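Hypothetical methylmalonyl-CoA decarboxylase alpha subunit (Sulfolobus tokodaii, PDB 1X0U) is of undetermined function but belongs to the carboxyl transferase family, with the ClpP/crotonase fold, and assembles from six copies of the chain. Local coordinates at residues G423-V427 with M504-K508; E260-I264 with R321-V326; K54-I58 with V82-G86; L46-F50 with I243-K247. Residues are numbered along the deposited sequence.

How the contacts relate
Going from the N terminus, contact 4 opens first, at helix 42-49, and closes at helix 239-252, a loop of almost two hundred residues. Contact 3 nests inside it, pairing strand 56-57 with strand 81-88 at one border of the first mixed sheet. These two touch: Phe50 and Leu46 of contact 4 pack on Phe55, Val82 and Gly86 of contact 3. Contact 2 opens only after contact 4 has closed, joining the loop at 260-264 to the hairpin of strands 315-322 and 325-332 in the second sheet. Contact 1 comes last, setting the end of helix 494-505 against strand 426-429 of that same sheet. Contacts 1 and 2 lie about 16 Å apart, centre to centre.

Contact 1 of 4, residues G423-V427 with M504-K508; sequences GADLV and MLKTK
This is a buried strand-to-helix contact where the chain entering strand 426-429 meets the C-terminal end of helix 494-505. It is a helix end packed on the parallel part of an alpha/beta sheet through a buried salt bridge and an apolar patch. The CA of Asp425 lies 8.3 Å from the CA of Leu505, so side chains alone bridge the gap. Leu505 to Lys508 form a type I turn, with Lys508 N bonded to Leu505 O at 2.9 Å. That turn sends the all-t Lys508 back to Asp425 (chi1 m), making a salt bridge of 2.8 Å from NZ to OD2, with a weak 3.0 Å bond from NZ to OD1. Leu426 CD1 (rotamer mt) sits 4.1 Å from both Met504 CE and Leu505 CD1, and Leu505 CD1 also packs 3.9 Å from Asp425 CB. Asp425 OD2 also accepts from Lys401 N, and Lys508 NZ donates to Val399 O. Leu505 and Leu426 both rest on Ile402 of strand 401-406, while Trp85 of a second subunit packs on Met504.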
loop_
_atom_site.group_PDB
_atom_site.type_symbol
_atom_site.label_atom_id
_atom_site.label_comp_id
_atom_site.label_asym_id
_atom_site.label_seq_id
_atom_site.Cartn_x
_atom_site.Cartn_y
_atom_site.Cartn_z
ATOM N N GLY A 423 -14.285 -7.044 -22.027
ATOM C CA GLY A 423 -13.864 -7.706 -20.804
ATOM C C GLY A 423 -14.278 -9.165 -20.605
ATOM O O GLY A 423 -13.924 -9.767 -19.595
ATOM N N ALA A 424 -15.022 -9.748 -21.538
ATOM C CA ALA A 424 -15.426 -11.154 -21.396
ATOM C C ALA A 424 -14.176 -12.029 -21.422
ATOM O O ALA A 424 -13.375 -11.920 -22.338
ATOM C CB ALA A 424 -16.359 -11.552 -22.539
ATOM N N ASP A 425 -14.009 -12.889 -20.420
ATOM C CA ASP A 425 -12.849 -13.776 -20.336
ATOM C C ASP A 425 -12.911 -14.900 -21.359
ATOM O O ASP A 425 -11.896 -15.247 -21.971
ATOM C CB ASP A 425 -12.744 -14.378 -18.933
ATOM C CG ASP A 425 -12.571 -13.319 -17.856
ATOM O OD1 ASP A 425 -11.491 -12.695 -17.798
ATOM O OD2 ASP A 425 -13.523 -13.106 -17.071
ATOM N N LEU A 426 -14.100 -15.478 -21.519
ATOM C CA LEU A 426 -14.330 -16.560 -22.469
ATOM C C LEU A 426 -15.677 -16.314 -23.169
ATOM O O LEU A 426 -16.649 -15.875 -22.536
ATOM C CB LEU A 426 -14.348 -17.915 -21.744
ATOM C CG LEU A 426 -13.090 -18.401 -21.003
ATOM C CD1 LEU A 426 -13.460 -19.540 -20.067
ATOM C CD2 LEU A 426 -12.021 -18.849 -22.002
ATOM N N VAL A 427 -15.718 -16.581 -24.473
ATOM C CA VAL A 427 -16.920 -16.408 -25.277
ATOM C C VAL A 427 -17.173 -17.679 -26.090
ATOM O O VAL A 427 -16.315 -18.110 -26.859
ATOM C CB VAL A 427 -16.776 -15.219 -26.263
ATOM C CG1 VAL A 427 -17.951 -15.201 -27.252
ATOM C CG2 VAL A 427 -16.723 -13.903 -25.494
ATOM N N MET A 504 -11.384 -22.572 -13.797
ATOM C CA MET A 504 -10.135 -21.944 -14.196
ATOM C C MET A 504 -10.100 -20.472 -13.775
ATOM O O MET A 504 -9.073 -19.967 -13.337
ATOM C CB MET A 504 -9.973 -22.086 -15.718
ATOM C CG MET A 504 -8.731 -21.441 -16.334
ATOM S SD MET A 504 -8.880 -19.655 -16.599
ATOM C CE MET A 504 -9.931 -19.596 -18.055
ATOM N N LEU A 505 -11.238 -19.797 -13.881
ATOM C CA LEU A 505 -11.337 -18.384 -13.544
ATOM C C LEU A 505 -11.518 -17.997 -12.072
ATOM O O LEU A 505 -11.436 -16.814 -11.742
ATOM C CB LEU A 505 -12.471 -17.769 -14.354
ATOM C CG LEU A 505 -12.250 -17.813 -15.865
ATOM C CD1 LEU A 505 -13.503 -17.359 -16.596
ATOM C CD2 LEU A 505 -11.055 -16.936 -16.218
ATOM N N LYS A 506 -11.746 -18.969 -11.192
ATOM C CA LYS A 506 -11.978 -18.664 -9.779
ATOM C C LYS A 506 -10.893 -17.821 -9.132
ATOM O O LYS A 506 -11.186 -16.981 -8.280
ATOM C CB LYS A 506 -12.183 -19.952 -8.967
ATOM C CG LYS A 506 -11.029 -20.943 -9.038
ATOM C CD LYS A 506 -11.348 -22.235 -8.274
ATOM C CE LYS A 506 -10.308 -23.322 -8.553
ATOM N NZ LYS A 506 -10.504 -24.540 -7.709
ATOM N N THR A 507 -9.646 -18.034 -9.534
ATOM C CA THR A 507 -8.535 -17.274 -8.965
ATOM C C THR A 507 -8.155 -16.060 -9.805
ATOM O O THR A 507 -7.051 -15.546 -9.687
ATOM C CB THR A 507 -7.294 -18.159 -8.788
ATOM O OG1 THR A 507 -7.147 -19.001 -9.935
ATOM C CG2 THR A 507 -7.434 -19.026 -7.551
ATOM N N LYS A 508 -9.083 -15.606 -10.644
ATOM C CA LYS A 508 -8.865 -14.453 -11.512
ATOM C C LYS A 508 -8.610 -13.156 -10.744
ATOM O O LYS A 508 -9.330 -12.835 -9.802
ATOM C CB LYS A 508 -10.080 -14.244 -12.418
ATOM C CG LYS A 508 -9.970 -13.027 -13.334
ATOM C CD LYS A 508 -11.310 -12.684 -13.988
ATOM C CE LYS A 508 -11.180 -11.467 -14.885
ATOM N NZ LYS A 508 -12.468 -11.092 -15.491
#

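Contact 2 of 4, residues E260-I264 with R321-V326; sequences EPPYI and RIAGNV
Pro261 begins the contact, its CB 3.6 Å from Val326 CB, with the CA atoms 6.1 Å apart. Its carbonyl accepts from a water at 2.7 Å from Pro261 O, and that water takes Val326 N at 3.0 Å and, weakly, Asn325 ND2 at 3.2 Å. The chain runs on in polyproline-like conformation. Pro262 O points into the Arg321 guanidinium near its plane, accepting from NH1 at 2.6 Å and weakly from NH2 at 3.2 Å. Arg321 NH1 also reaches Gly324 O at 2.9 Å within its own segment. Tyr263 (chi1 t) has its CA 5.1 Å from that of Asn325; its CD2 lies 3.4 Å from Asn325 ND2, at the ring edge, and its CA makes a CH...O contact of 3.5 Å with Gly324 O. Ile264 N then donates to Gly324 O at 3.2 Å, while Ile264 CG2 sits over one face of the guanidinium, 2.9 Å from Arg321 NE. Gly324 (87/-20) leaves room for the Tyr263 ring, which a CB would strike. Ile322 to Asn325 form a type I' turn, typical of a tight two-residue beta hairpin, here joining antiparallel strands 315-322 and 325-332, with 260-264 running antiparallel beside Gly324-Val326.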
loop_
_atom_site.group_PDB
_atom_site.type_symbol
_atom_site.label_atom_id
_atom_site.label_comp_id
_atom_site.label_asym_id
_atom_site.label_seq_id
_atom_site.Cartn_x
_atom_site.Cartn_y
_atom_site.Cartn_z
ATOM N N GLU A 260 -15.643 -15.062 -0.832
ATOM C CA GLU A 260 -16.241 -15.589 -2.046
ATOM C C GLU A 260 -17.601 -16.175 -1.707
ATOM O O GLU A 260 -17.805 -16.684 -0.603
ATOM C CB GLU A 260 -15.329 -16.659 -2.653
ATOM C CG GLU A 260 -15.101 -17.874 -1.779
ATOM C CD GLU A 260 -13.766 -18.544 -2.063
ATOM O OE1 GLU A 260 -13.529 -19.656 -1.538
ATOM O OE2 GLU A 260 -12.947 -17.950 -2.807
ATOM N N PRO A 261 -18.563 -16.080 -2.634
ATOM C CA PRO A 261 -19.886 -16.640 -2.346
ATOM C C PRO A 261 -19.713 -18.072 -1.848
ATOM O O PRO A 261 -18.890 -18.830 -2.368
ATOM C CB PRO A 261 -20.609 -16.540 -3.687
ATOM C CG PRO A 261 -19.494 -16.376 -4.705
ATOM C CD PRO A 261 -18.510 -15.519 -3.993
ATOM N N PRO A 262 -20.483 -18.459 -0.825
ATOM C CA PRO A 262 -20.387 -19.805 -0.259
ATOM C C PRO A 262 -20.740 -20.967 -1.179
ATOM O O PRO A 262 -21.719 -20.918 -1.927
ATOM C CB PRO A 262 -21.295 -19.728 0.969
ATOM C CG PRO A 262 -22.366 -18.777 0.515
ATOM C CD PRO A 262 -21.576 -17.695 -0.199
ATOM N N TYR A 263 -19.910 -22.005 -1.116
ATOM C CA TYR A 263 -20.107 -23.221 -1.891
ATOM C C TYR A 263 -21.193 -23.952 -1.118
ATOM O O TYR A 263 -21.261 -23.818 0.105
ATOM C CB TYR A 263 -18.812 -24.033 -1.918
ATOM C CG TYR A 263 -18.984 -25.411 -2.497
ATOM C CD1 TYR A 263 -19.348 -26.485 -1.686
ATOM C CD2 TYR A 263 -18.840 -25.634 -3.868
ATOM C CE1 TYR A 263 -19.573 -27.749 -2.223
ATOM C CE2 TYR A 263 -19.064 -26.899 -4.420
ATOM C CZ TYR A 263 -19.432 -27.950 -3.589
ATOM O OH TYR A 263 -19.678 -29.197 -4.123
ATOM N N ILE A 264 -22.040 -24.722 -1.793
ATOM C CA ILE A 264 -23.120 -25.375 -1.059
ATOM C C ILE A 264 -23.570 -26.766 -1.512
ATOM O O ILE A 264 -22.876 -27.457 -2.270
ATOM C CB ILE A 264 -24.358 -24.444 -1.038
ATOM C CG1 ILE A 264 -25.063 -24.518 0.315
ATOM C CG2 ILE A 264 -25.312 -24.824 -2.157
ATOM C CD1 ILE A 264 -26.245 -23.584 0.432
ATOM N N ARG A 321 -26.563 -21.856 -8.856
ATOM C CA ARG A 321 -25.297 -22.490 -8.583
ATOM C C ARG A 321 -24.960 -23.380 -9.752
ATOM O O ARG A 321 -25.849 -23.963 -10.372
ATOM C CB ARG A 321 -25.367 -23.319 -7.300
ATOM C CG ARG A 321 -25.255 -22.482 -6.045
ATOM C CD ARG A 321 -25.636 -23.264 -4.812
ATOM N NE ARG A 321 -25.757 -22.376 -3.661
ATOM C CZ ARG A 321 -24.734 -21.750 -3.096
ATOM N NH1 ARG A 321 -23.514 -21.928 -3.576
ATOM N NH2 ARG A 321 -24.934 -20.930 -2.065
ATOM N N ILE A 322 -23.673 -23.457 -10.064
ATOM C CA ILE A 322 -23.196 -24.322 -11.130
ATOM C C ILE A 322 -22.106 -25.179 -10.523
ATOM O O ILE A 322 -20.994 -24.704 -10.267
ATOM C CB ILE A 322 -22.652 -23.523 -12.317
ATOM C CG1 ILE A 322 -23.827 -22.890 -13.075
ATOM C CG2 ILE A 322 -21.848 -24.444 -13.229
ATOM C CD1 ILE A 322 -23.439 -22.133 -14.315
ATOM N N ALA A 323 -22.440 -26.440 -10.273
ATOM C CA ALA A 323 -21.508 -27.374 -9.650
ATOM C C ALA A 323 -21.192 -26.863 -8.249
ATOM O O ALA A 323 -20.042 -26.863 -7.819
ATOM C CB ALA A 323 -20.222 -27.487 -10.475
ATOM N N GLY A 324 -22.223 -26.394 -7.553
ATOM C CA GLY A 324 -22.039 -25.907 -6.198
ATOM C C GLY A 324 -21.638 -24.454 -6.004
ATOM O O GLY A 324 -21.826 -23.918 -4.913
ATOM N N ASN A 325 -21.090 -23.815 -7.037
ATOM C CA ASN A 325 -20.667 -22.417 -6.931
ATOM C C ASN A 325 -21.679 -21.418 -7.472
ATOM O O ASN A 325 -22.320 -21.639 -8.498
ATOM C CB ASN A 325 -19.327 -22.202 -7.642
ATOM C CG ASN A 325 -18.161 -22.783 -6.872
ATOM O OD1 ASN A 325 -17.177 -23.215 -7.463
ATOM N ND2 ASN A 325 -18.258 -22.783 -5.548
ATOM N N VAL A 326 -21.785 -20.298 -6.772
ATOM C CA VAL A 326 -22.709 -19.235 -7.117
ATOM C C VAL A 326 -22.337 -18.502 -8.394
ATOM O O VAL A 326 -21.165 -18.212 -8.650
ATOM C CB VAL A 326 -22.790 -18.195 -5.970
ATOM C CG1 VAL A 326 -23.833 -17.133 -6.295
ATOM C CG2 VAL A 326 -23.117 -18.898 -4.645
HETATM O O HOH W 1 -19.752 -20.063 -4.617
#

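Contact 3 of 4, residues K54-I58 with V82-G86; sequences KFNEI and VTGWG
Backbone hydrogen bonds set the register of this antiparallel pairing of strand 56-57 with strand 81-88, at one border of the first mixed sheet. Asn56 and Trp85 form the hydrogen-bonded pair: Asn56 N to Trp85 O is 2.8 Å and Trp85 N to Asn56 O is 3.0 Å. Ile58 N donates to Thr83 O at 2.9 Å. Between them, Glu57 and Gly84 make a non-hydrogen-bonded pair, CA to CA 4.2 Å. CH...O contacts reinforce it, Gly84 CA to Asn56 O at 2.9 Å and Glu57 CA to Thr83 O at 3.3 Å. A water joins Thr83 N (2.8 Å), Ile58 O (2.9 Å) and Glu57 OE2 (2.7 Å); Glu57 OE2 also meets Arg43 in a salt bridge. Of the ring contacts, Asn56 CB sits 3.5 Å from the centroid of the Trp85 six-membered ring, a CH-pi contact over its face; Ile58 CG2 lies 4.0 Å from Trp85 CZ3. The Phe55 ring (chi1 t) packs against the partner backbone, CZ 3.3 Å from Gly84 N and CE1 3.8 Å from Val82 CG1. A CB on Gly84 would clash with Asn56 O, Glu57 CA and the Phe55 ring, so this close approach depends on glycine.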
loop_
_atom_site.group_PDB
_atom_site.type_symbol
_atom_site.label_atom_id
_atom_site.label_comp_id
_atom_site.label_asym_id
_atom_site.label_seq_id
_atom_site.Cartn_x
_atom_site.Cartn_y
_atom_site.Cartn_z
ATOM N N LYS A 54 -32.725 -16.961 19.139
ATOM C CA LYS A 54 -31.563 -16.122 19.458
ATOM C C LYS A 54 -31.369 -14.801 18.683
ATOM O O LYS A 54 -31.217 -14.796 17.461
ATOM C CB LYS A 54 -30.267 -16.938 19.308
ATOM C CG LYS A 54 -30.238 -18.304 19.994
ATOM C CD LYS A 54 -29.990 -18.220 21.493
ATOM C CE LYS A 54 -30.142 -19.597 22.135
ATOM N NZ LYS A 54 -29.244 -20.615 21.504
ATOM N N PHE A 55 -31.360 -13.688 19.414
ATOM C CA PHE A 55 -31.088 -12.365 18.846
ATOM C C PHE A 55 -30.386 -11.516 19.919
ATOM O O PHE A 55 -30.877 -11.388 21.041
ATOM C CB PHE A 55 -32.359 -11.655 18.383
ATOM C CG PHE A 55 -32.084 -10.358 17.641
ATOM C CD1 PHE A 55 -32.363 -9.124 18.223
ATOM C CD2 PHE A 55 -31.528 -10.377 16.370
ATOM C CE1 PHE A 55 -32.095 -7.934 17.553
ATOM C CE2 PHE A 55 -31.255 -9.189 15.689
ATOM C CZ PHE A 55 -31.540 -7.967 16.283
ATOM N N ASN A 56 -29.234 -10.951 19.578
ATOM C CA ASN A 56 -28.478 -10.138 20.517
ATOM C C ASN A 56 -28.804 -8.675 20.277
ATOM O O ASN A 56 -28.313 -8.052 19.326
ATOM C CB ASN A 56 -26.986 -10.391 20.336
ATOM C CG ASN A 56 -26.656 -11.865 20.282
ATOM O OD1 ASN A 56 -26.270 -12.390 19.231
ATOM N ND2 ASN A 56 -26.815 -12.548 21.412
ATOM N N GLU A 57 -29.625 -8.125 21.158
ATOM C CA GLU A 57 -30.067 -6.750 21.021
ATOM C C GLU A 57 -29.147 -5.731 21.679
ATOM O O GLU A 57 -28.603 -5.972 22.750
ATOM C CB GLU A 57 -31.496 -6.637 21.570
ATOM C CG GLU A 57 -32.096 -5.243 21.575
ATOM C CD GLU A 57 -33.601 -5.271 21.787
ATOM O OE1 GLU A 57 -34.098 -6.228 22.406
ATOM O OE2 GLU A 57 -34.289 -4.336 21.339
ATOM N N ILE A 58 -28.959 -4.597 21.009
ATOM C CA ILE A 58 -28.131 -3.522 21.534
ATOM C C ILE A 58 -29.050 -2.320 21.722
ATOM O O ILE A 58 -30.028 -2.166 20.984
ATOM C CB ILE A 58 -26.996 -3.125 20.553
ATOM C CG1 ILE A 58 -27.589 -2.663 19.224
ATOM C CG2 ILE A 58 -26.047 -4.287 20.339
ATOM C CD1 ILE A 58 -26.543 -2.335 18.159
ATOM N N VAL A 82 -35.863 -2.303 16.843
ATOM C CA VAL A 82 -35.086 -3.333 17.517
ATOM C C VAL A 82 -33.832 -3.506 16.674
ATOM O O VAL A 82 -33.912 -3.690 15.450
ATOM C CB VAL A 82 -35.840 -4.687 17.590
ATOM C CG1 VAL A 82 -35.038 -5.684 18.418
ATOM C CG2 VAL A 82 -37.224 -4.493 18.184
ATOM N N THR A 83 -32.678 -3.436 17.326
ATOM C CA THR A 83 -31.407 -3.564 16.636
ATOM C C THR A 83 -30.482 -4.538 17.346
ATOM O O THR A 83 -30.492 -4.660 18.567
ATOM C CB THR A 83 -30.690 -2.196 16.529
ATOM O OG1 THR A 83 -30.657 -1.573 17.821
ATOM C CG2 THR A 83 -31.409 -1.280 15.550
ATOM N N GLY A 84 -29.679 -5.229 16.552
ATOM C CA GLY A 84 -28.751 -6.199 17.078
ATOM C C GLY A 84 -28.300 -7.144 15.990
ATOM O O GLY A 84 -28.392 -6.834 14.795
ATOM N N TRP A 85 -27.826 -8.312 16.392
ATOM C CA TRP A 85 -27.351 -9.292 15.427
ATOM C C TRP A 85 -27.676 -10.692 15.927
ATOM O O TRP A 85 -27.984 -10.883 17.100
ATOM C CB TRP A 85 -25.836 -9.169 15.263
ATOM C CG TRP A 85 -25.063 -9.832 16.382
ATOM C CD1 TRP A 85 -24.640 -11.126 16.426
ATOM C CD2 TRP A 85 -24.670 -9.239 17.639
ATOM N NE1 TRP A 85 -24.011 -11.383 17.631
ATOM C CE2 TRP A 85 -24.016 -10.244 18.390
ATOM C CE3 TRP A 85 -24.811 -7.964 18.197
ATOM C CZ2 TRP A 85 -23.502 -10.011 19.674
ATOM C CZ3 TRP A 85 -24.301 -7.731 19.476
ATOM C CH2 TRP A 85 -23.654 -8.753 20.199
ATOM N N GLY A 86 -27.580 -11.659 15.021
ATOM C CA GLY A 86 -27.815 -13.048 15.346
ATOM C C GLY A 86 -27.225 -13.929 14.249
ATOM O O GLY A 86 -26.385 -13.496 13.458
HETATM O O HOH W 2 -32.752 -2.602 19.982
#

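Contact 4 of 4, residues L46-F50 with I243-K247; sequences LALLF and INLTK
Ile243 lays its side chain against the last turn of helix 42-49: its CD1 comes within 3.3 Å of Leu49 CA and 3.6 Å of Leu48 O, and lies 4.0 Å from Leu49 CB, while Ile243 CG1 is 4.1 Å from Leu48 CB. The segments' nearest CA atoms, those of Leu49 and Ile243, are 5.8 Å apart. Residues 46 to 49 are helical, with Phe50 N bonded to Leu46 O at 3.0 Å, and Phe50 (phi/psi -89/146) turns out of the helix; 243 to 247 stay helical throughout. Leu49 (chi1 t, chi2 p) points CD1 to 3.6 Å from Thr246 OG1 and 4.1 Å from Lys247 CG. Thr246 OG1 itself donates to Ile243 O, 2.8 Å away in its own helix. Lys247, m at chi1 and extended beyond, runs its chain past the helix end, CE 3.3 Å from Leu49 O. Its NZ reaches two carbonyls through water. Water 3 lies 3.2 Å from Lys247 NZ and 2.9 Å from Leu48 O. Water 4 lies 2.8 Å from Leu49 O and, in a weak bond, 3.1 Å from Lys247 NZ. Leu49 and Lys247 both also pack on Val88 of strand 81-88. With no direct hydrogen bond between the segments, the helices are joined by apolar packing and a solvated lysine, its positive charge set beside carbonyls at a helix C terminus, where the helix dipole favours it.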
loop_
_atom_site.group_PDB
_atom_site.type_symbol
_atom_site.label_atom_id
_atom_site.label_comp_id
_atom_site.label_asym_id
_atom_site.label_seq_id
_atom_site.Cartn_x
_atom_site.Cartn_y
_atom_site.Cartn_z
ATOM N N LEU A 46 -38.225 -10.946 13.563
ATOM C CA LEU A 46 -36.827 -11.255 13.871
ATOM C C LEU A 46 -36.670 -12.709 14.329
ATOM O O LEU A 46 -35.749 -13.399 13.904
ATOM C CB LEU A 46 -36.285 -10.316 14.965
ATOM C CG LEU A 46 -36.006 -8.836 14.672
ATOM C CD1 LEU A 46 -35.600 -8.156 15.977
ATOM C CD2 LEU A 46 -34.885 -8.680 13.647
ATOM N N ALA A 47 -37.556 -13.178 15.204
ATOM C CA ALA A 47 -37.450 -14.557 15.676
ATOM C C ALA A 47 -37.556 -15.528 14.498
ATOM O O ALA A 47 -36.926 -16.580 14.501
ATOM C CB ALA A 47 -38.543 -14.863 16.724
ATOM N N LEU A 48 -38.366 -15.183 13.502
ATOM C CA LEU A 48 -38.516 -16.028 12.316
ATOM C C LEU A 48 -37.193 -16.055 11.531
ATOM O O LEU A 48 -36.688 -17.125 11.175
ATOM C CB LEU A 48 -39.630 -15.489 11.405
ATOM C CG LEU A 48 -41.056 -16.058 11.391
ATOM C CD1 LEU A 48 -41.208 -17.225 12.356
ATOM C CD2 LEU A 48 -42.036 -14.948 11.735
ATOM N N LEU A 49 -36.629 -14.872 11.288
ATOM C CA LEU A 49 -35.393 -14.733 10.529
ATOM C C LEU A 49 -34.130 -15.353 11.112
ATOM O O LEU A 49 -33.368 -16.006 10.401
ATOM C CB LEU A 49 -35.118 -13.249 10.257
ATOM C CG LEU A 49 -33.763 -12.911 9.621
ATOM C CD1 LEU A 49 -33.609 -13.678 8.318
ATOM C CD2 LEU A 49 -33.666 -11.400 9.373
ATOM N N PHE A 50 -33.888 -15.147 12.396
ATOM C CA PHE A 50 -32.667 -15.666 12.986
ATOM C C PHE A 50 -32.817 -17.058 13.520
ATOM O O PHE A 50 -33.892 -17.416 13.983
ATOM C CB PHE A 50 -32.181 -14.711 14.065
ATOM C CG PHE A 50 -31.707 -13.405 13.514
ATOM C CD1 PHE A 50 -32.578 -12.339 13.368
ATOM C CD2 PHE A 50 -30.392 -13.265 13.074
ATOM C CE1 PHE A 50 -32.144 -11.150 12.797
ATOM C CE2 PHE A 50 -29.957 -12.082 12.505
ATOM C CZ PHE A 50 -30.830 -11.028 12.365
ATOM N N ILE A 243 -39.197 -13.270 4.700
ATOM C CA ILE A 243 -38.016 -13.685 5.440
ATOM C C ILE A 243 -37.415 -15.002 4.938
ATOM O O ILE A 243 -36.211 -15.209 5.065
ATOM C CB ILE A 243 -38.266 -13.717 6.994
ATOM C CG1 ILE A 243 -38.404 -15.141 7.510
ATOM C CG2 ILE A 243 -39.464 -12.874 7.353
ATOM C CD1 ILE A 243 -37.071 -15.776 7.874
ATOM N N ASN A 244 -38.224 -15.894 4.379
ATOM C CA ASN A 244 -37.658 -17.135 3.844
ATOM C C ASN A 244 -36.855 -16.735 2.619
ATOM O O ASN A 244 -35.805 -17.295 2.347
ATOM C CB ASN A 244 -38.734 -18.135 3.408
ATOM C CG ASN A 244 -39.302 -18.921 4.562
ATOM O OD1 ASN A 244 -38.663 -19.077 5.601
ATOM N ND2 ASN A 244 -40.505 -19.441 4.378
ATOM N N LEU A 245 -37.368 -15.754 1.886
ATOM C CA LEU A 245 -36.705 -15.275 0.689
ATOM C C LEU A 245 -35.372 -14.631 1.091
ATOM O O LEU A 245 -34.349 -14.898 0.465
ATOM C CB LEU A 245 -37.601 -14.260 -0.034
ATOM C CG LEU A 245 -37.421 -13.882 -1.514
ATOM C CD1 LEU A 245 -37.215 -12.390 -1.617
ATOM C CD2 LEU A 245 -36.266 -14.630 -2.149
ATOM N N THR A 246 -35.371 -13.801 2.139
ATOM C CA THR A 246 -34.124 -13.165 2.554
ATOM C C THR A 246 -33.094 -14.228 2.933
ATOM O O THR A 246 -31.910 -14.092 2.606
ATOM C CB THR A 246 -34.292 -12.201 3.755
ATOM O OG1 THR A 246 -34.530 -12.962 4.942
ATOM C CG2 THR A 246 -35.436 -11.235 3.527
ATOM N N LYS A 247 -33.533 -15.282 3.612
ATOM C CA LYS A 247 -32.617 -16.365 3.984
ATOM C C LYS A 247 -32.035 -17.005 2.731
ATOM O O LYS A 247 -30.864 -17.364 2.688
ATOM C CB LYS A 247 -33.330 -17.462 4.771
ATOM C CG LYS A 247 -33.720 -17.128 6.185
ATOM C CD LYS A 247 -34.365 -18.363 6.797
ATOM C CE LYS A 247 -34.743 -18.157 8.242
ATOM N NZ LYS A 247 -35.217 -19.439 8.838
HETATM O O HOH W 3 -38.243 -19.145 9.763
HETATM O O HOH W 4 -32.828 -18.758 10.745
#